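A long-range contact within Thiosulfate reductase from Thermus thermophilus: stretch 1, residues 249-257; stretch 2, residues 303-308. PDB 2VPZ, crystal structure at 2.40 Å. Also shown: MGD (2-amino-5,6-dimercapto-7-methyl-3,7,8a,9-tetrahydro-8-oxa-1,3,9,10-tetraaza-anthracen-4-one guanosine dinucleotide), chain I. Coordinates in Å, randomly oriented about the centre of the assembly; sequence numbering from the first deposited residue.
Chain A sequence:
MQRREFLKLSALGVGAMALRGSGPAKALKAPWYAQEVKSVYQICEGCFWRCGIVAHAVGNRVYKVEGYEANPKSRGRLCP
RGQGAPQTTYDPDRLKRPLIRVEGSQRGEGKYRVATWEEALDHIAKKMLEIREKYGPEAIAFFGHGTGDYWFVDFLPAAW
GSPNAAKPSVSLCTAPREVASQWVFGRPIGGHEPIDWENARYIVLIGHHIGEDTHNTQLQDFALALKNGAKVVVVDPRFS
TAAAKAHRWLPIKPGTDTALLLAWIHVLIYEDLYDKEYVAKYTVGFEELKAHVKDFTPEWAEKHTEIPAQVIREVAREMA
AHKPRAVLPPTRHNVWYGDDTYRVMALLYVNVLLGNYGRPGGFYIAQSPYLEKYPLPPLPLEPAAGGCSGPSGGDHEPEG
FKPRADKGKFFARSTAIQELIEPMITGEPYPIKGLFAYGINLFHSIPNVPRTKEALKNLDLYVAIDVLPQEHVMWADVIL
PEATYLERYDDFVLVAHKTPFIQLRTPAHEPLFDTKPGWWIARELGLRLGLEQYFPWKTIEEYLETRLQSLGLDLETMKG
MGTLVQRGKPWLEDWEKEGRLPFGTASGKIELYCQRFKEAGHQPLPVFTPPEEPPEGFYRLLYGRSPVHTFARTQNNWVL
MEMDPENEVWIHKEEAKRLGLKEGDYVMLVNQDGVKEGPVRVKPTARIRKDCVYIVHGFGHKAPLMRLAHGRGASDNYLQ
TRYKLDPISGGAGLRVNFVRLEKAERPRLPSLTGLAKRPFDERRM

Stretch 1, residues 249-257: WLPIKPGTD
Stretch 2 303-308: KHTEIP

What fixes the register of the two stretches? One backbone hydrogen bond does, running from Lys-253 N to Thr-305 O at 3.1 Å with an N-H...acceptor angle of 164°. It joins the residues whose CA atoms are nearest across the contact, Lys-253 CA and Thr-305 CA, 5.5 Å apart. Stretch 1 leaves a strand at Leu-250, where Ile-252 N donates to Leu-250 O at 2.8 Å, then runs extended through Ile-252 (phi/psi -59/141) and Lys-253 (-68/130). Stretch 2 arrives as a weakly bonded helix, through Thr-305 at -75/-40, and breaks at Glu-306, whose positive phi (81/10) takes the chain out of helical conformation. Thr-305 O, near the helix end, accepts from the passing loop.

Which other polar atoms are satisfied, and by what? His-304 O receives a weak hydrogen bond from Thr-256 OG1 at 3.3 Å, so two successive carbonyls of stretch 2 are engaged by stretch 1. The CA-to-CB bond of Thr-256 points toward stretch 2, and chi1 is -117°, between the usual wells; this places its hydroxyl by His-304 O and its methyl against the neighbouring threonine, Thr-256 CG2 lying 3.2 Å from Thr-305 OG1. The chi1 of Thr-305 is likewise between wells, at -108°. Lys-253 CD comes within 3.4 Å of His-304 O and 3.9 Å of Glu-306 OE2, so the lysine chain (chi1 147°, chi2 166°) runs past stretch 2 beside these two oxygens. Lys-253 NZ and Glu-306 OE1 find their hydrogen-bond partners elsewhere in the structure.

How is the apolar part packed? Ile-307, extended at -95/130 with chi1 m (-69°) and chi2 t (156°), has its CA-to-CB bond pointing toward stretch 1 and the largest covered area in the contact, 76 Å². Its CD1 meets two side chains: Ile-307 CD1 lies 3.5 Å from Ile-252 CG1 and 3.9 Å from Leu-250 CB. The CA-to-CB bonds of Leu-250 (chi1 m, chi2 t) and Ile-252 (chi1 -143°, chi2 t) point sideways, and all three residues are buried, a setting that suits aliphatic groups with no polar atoms to satisfy. The CA-to-CB bond of His-304 also points sideways (chi1 m, chi2 -72°), but the end of its side chain leads away. Together the stretches bury 363 Å², both sides summed.

How does the same loop also serve the cofactor? A type II beta turn from Lys-253 to Thr-256 starts and ends in the contact, while Gly-255 within it reaches the guanine of MGD. Pro-254 (-53/139) and Gly-255 (73/27) are its central residues, and the positive phi favours glycine. Gly-255 N donates to MGD O6 at 3.0 Å. Asp-257, its CA-to-CB bond pointing away from stretch 2 with chi1 m and chi2 -104°, uses both carboxylate oxygens: MGD N1 donates to Asp-257 OD2 at 2.9 Å, and MGD N2 to Asp-257 OD1 at 2.8 Å.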

# COMPACT_ATOMS: atom_id res chain seq x y z
N TRP A 249 8.21 -0.22 22.76
CA TRP A 249 9.11 0.89 23.13
C TRP A 249 8.74 1.31 24.57
O TRP A 249 7.60 1.72 24.79
CB TRP A 249 9.00 2.14 22.22
CG TRP A 249 9.83 3.40 22.71
CD1 TRP A 249 11.07 3.40 23.31
CD2 TRP A 249 9.45 4.80 22.60
NE1 TRP A 249 11.47 4.70 23.57
CE2 TRP A 249 10.50 5.57 23.16
CE3 TRP A 249 8.32 5.46 22.09
CZ2 TRP A 249 10.45 6.98 23.22
CZ3 TRP A 249 8.26 6.88 22.15
CH2 TRP A 249 9.33 7.62 22.72
N LEU A 250 9.63 1.18 25.56
CA LEU A 250 9.32 1.68 26.92
C LEU A 250 10.02 3.08 27.10
O LEU A 250 11.24 3.14 27.36
CB LEU A 250 9.76 0.68 28.05
CG LEU A 250 9.64 -0.85 27.90
CD1 LEU A 250 9.70 -1.58 29.28
CD2 LEU A 250 8.34 -1.22 27.19
N PRO A 251 9.27 4.23 26.94
CA PRO A 251 9.90 5.56 27.12
C PRO A 251 10.22 5.94 28.58
O PRO A 251 9.59 6.84 29.16
CB PRO A 251 8.93 6.56 26.47
CG PRO A 251 7.65 5.79 26.18
CD PRO A 251 7.87 4.32 26.54
N ILE A 252 11.22 5.25 29.15
CA ILE A 252 11.67 5.40 30.53
C ILE A 252 12.15 6.78 30.99
O ILE A 252 12.80 7.54 30.26
CB ILE A 252 12.80 4.33 30.86
CG1 ILE A 252 12.66 3.81 32.29
CG2 ILE A 252 14.20 4.94 30.61
CD1 ILE A 252 13.96 3.25 32.90
N LYS A 253 11.80 7.15 32.22
CA LYS A 253 12.25 8.43 32.76
C LYS A 253 13.79 8.26 32.92
O LYS A 253 14.23 7.25 33.48
CB LYS A 253 11.55 8.72 34.10
CG LYS A 253 12.39 9.49 35.07
CD LYS A 253 11.57 10.06 36.22
CE LYS A 253 12.10 11.42 36.66
NZ LYS A 253 11.50 11.88 37.95
N PRO A 254 14.61 9.23 32.42
CA PRO A 254 16.08 9.09 32.57
C PRO A 254 16.71 8.85 33.97
O PRO A 254 16.30 9.50 34.91
CB PRO A 254 16.66 10.34 31.93
CG PRO A 254 15.62 10.83 30.98
CD PRO A 254 14.27 10.39 31.58
N GLY A 255 17.72 7.95 34.01
CA GLY A 255 18.48 7.59 35.20
C GLY A 255 17.74 6.72 36.18
O GLY A 255 18.03 6.65 37.40
N THR A 256 16.80 5.99 35.63
CA THR A 256 15.87 5.19 36.39
C THR A 256 15.79 3.67 36.06
O THR A 256 14.93 2.94 36.58
CB THR A 256 14.46 5.91 36.22
OG1 THR A 256 13.99 6.38 37.47
CG2 THR A 256 13.42 5.04 35.53
N ASP A 257 16.73 3.19 35.24
CA ASP A 257 16.81 1.80 34.79
C ASP A 257 17.04 0.72 35.83
O ASP A 257 16.62 -0.44 35.66
CB ASP A 257 17.87 1.66 33.69
CG ASP A 257 17.65 2.62 32.52
OD1 ASP A 257 17.18 2.16 31.46
OD2 ASP A 257 17.93 3.81 32.69
N LYS A 303 6.29 4.00 39.69
CA LYS A 303 6.26 5.26 40.43
C LYS A 303 7.49 6.14 40.11
O LYS A 303 7.37 7.36 39.98
CB LYS A 303 6.15 4.85 41.90
CG LYS A 303 5.88 5.90 42.96
CD LYS A 303 6.27 5.31 44.34
CE LYS A 303 6.72 6.39 45.34
NZ LYS A 303 5.93 7.66 45.20
N HIS A 304 8.65 5.50 39.96
CA HIS A 304 9.91 6.18 39.64
C HIS A 304 10.24 6.12 38.12
O HIS A 304 10.75 7.07 37.52
CB HIS A 304 11.13 5.54 40.39
CG HIS A 304 11.00 5.44 41.88
ND1 HIS A 304 11.07 6.52 42.72
CD2 HIS A 304 10.84 4.37 42.69
CE1 HIS A 304 10.95 6.13 43.97
NE2 HIS A 304 10.80 4.83 43.98
N THR A 305 9.94 4.98 37.52
CA THR A 305 10.22 4.60 36.14
C THR A 305 9.29 5.28 35.12
O THR A 305 9.70 5.77 34.04
CB THR A 305 10.21 3.02 36.16
OG1 THR A 305 11.53 2.50 36.02
CG2 THR A 305 9.19 2.45 35.19
N GLU A 306 8.03 5.35 35.52
CA GLU A 306 6.98 5.97 34.76
C GLU A 306 6.40 5.09 33.67
O GLU A 306 5.62 5.54 32.83
CB GLU A 306 7.45 7.30 34.22
CG GLU A 306 7.21 8.43 35.18
CD GLU A 306 7.51 9.77 34.56
OE1 GLU A 306 7.37 9.86 33.32
OE2 GLU A 306 7.87 10.70 35.30
N ILE A 307 6.80 3.83 33.70
CA ILE A 307 6.32 2.78 32.79
C ILE A 307 5.18 2.10 33.59
O ILE A 307 5.40 1.74 34.76
CB ILE A 307 7.45 1.75 32.51
CG1 ILE A 307 8.55 2.38 31.67
CG2 ILE A 307 6.87 0.44 31.92
CD1 ILE A 307 9.88 1.67 31.85
N PRO A 308 3.97 1.91 32.99
CA PRO A 308 2.87 1.26 33.75
C PRO A 308 3.24 -0.12 34.39
O PRO A 308 4.04 -0.87 33.82
CB PRO A 308 1.73 1.14 32.72
CG PRO A 308 2.09 2.15 31.61
CD PRO A 308 3.61 2.10 31.58
PB MGD I . 24.26 3.90 24.80
O1B MGD I . 24.79 5.00 25.63
O2B MGD I . 23.81 2.67 25.41
O3B MGD I . 25.51 3.77 23.81
O3A MGD I . 26.94 3.46 21.73
PA MGD I . 26.05 2.68 22.78
O1A MGD I . 26.99 1.73 23.35
O2A MGD I . 24.96 2.04 22.07
O5' MGD I . 23.07 4.41 23.93
C5' MGD I . 22.81 5.72 23.43
C4' MGD I . 21.31 5.78 23.68
O4' MGD I . 21.24 5.82 25.09
C3' MGD I . 20.54 7.05 23.21
O3' MGD I . 19.33 6.68 22.48
C2' MGD I . 20.12 7.78 24.51
O2' MGD I . 18.74 8.12 24.42
C1' MGD I . 20.15 6.65 25.52
N9 MGD I . 19.99 6.97 26.96
C8 MGD I . 20.40 8.11 27.60
N7 MGD I . 20.08 8.08 28.93
C5 MGD I . 19.44 6.91 29.15
C6 MGD I . 18.76 6.28 30.30
O6 MGD I . 18.84 6.87 31.39
N1 MGD I . 18.19 5.09 30.15
C2 MGD I . 18.14 4.46 28.94
N2 MGD I . 17.53 3.22 28.84
N3 MGD I . 18.73 4.98 27.82
C4 MGD I . 19.38 6.17 27.86
C10 MGD I . 28.26 3.94 21.84
C11 MGD I . 29.10 2.90 21.17
O11 MGD I . 28.82 2.93 19.77
C12 MGD I . 30.60 2.94 21.58
S12 MGD I . 31.08 2.96 23.19
C13 MGD I . 31.62 2.95 20.65
S13 MGD I . 33.25 2.87 21.16
C14 MGD I . 31.33 3.00 19.18
N15 MGD I . 31.52 4.25 18.54
C16 MGD I . 30.86 4.57 17.38
C17 MGD I . 31.02 5.85 16.61
O17 MGD I . 31.87 6.71 17.01
N18 MGD I . 30.32 6.04 15.44
C19 MGD I . 29.42 5.10 15.07
N19 MGD I . 28.70 5.36 13.99
N20 MGD I . 29.15 3.91 15.72
C21 MGD I . 29.88 3.62 16.83
N22 MGD I . 29.69 2.51 17.54
C23 MGD I . 29.95 2.42 18.93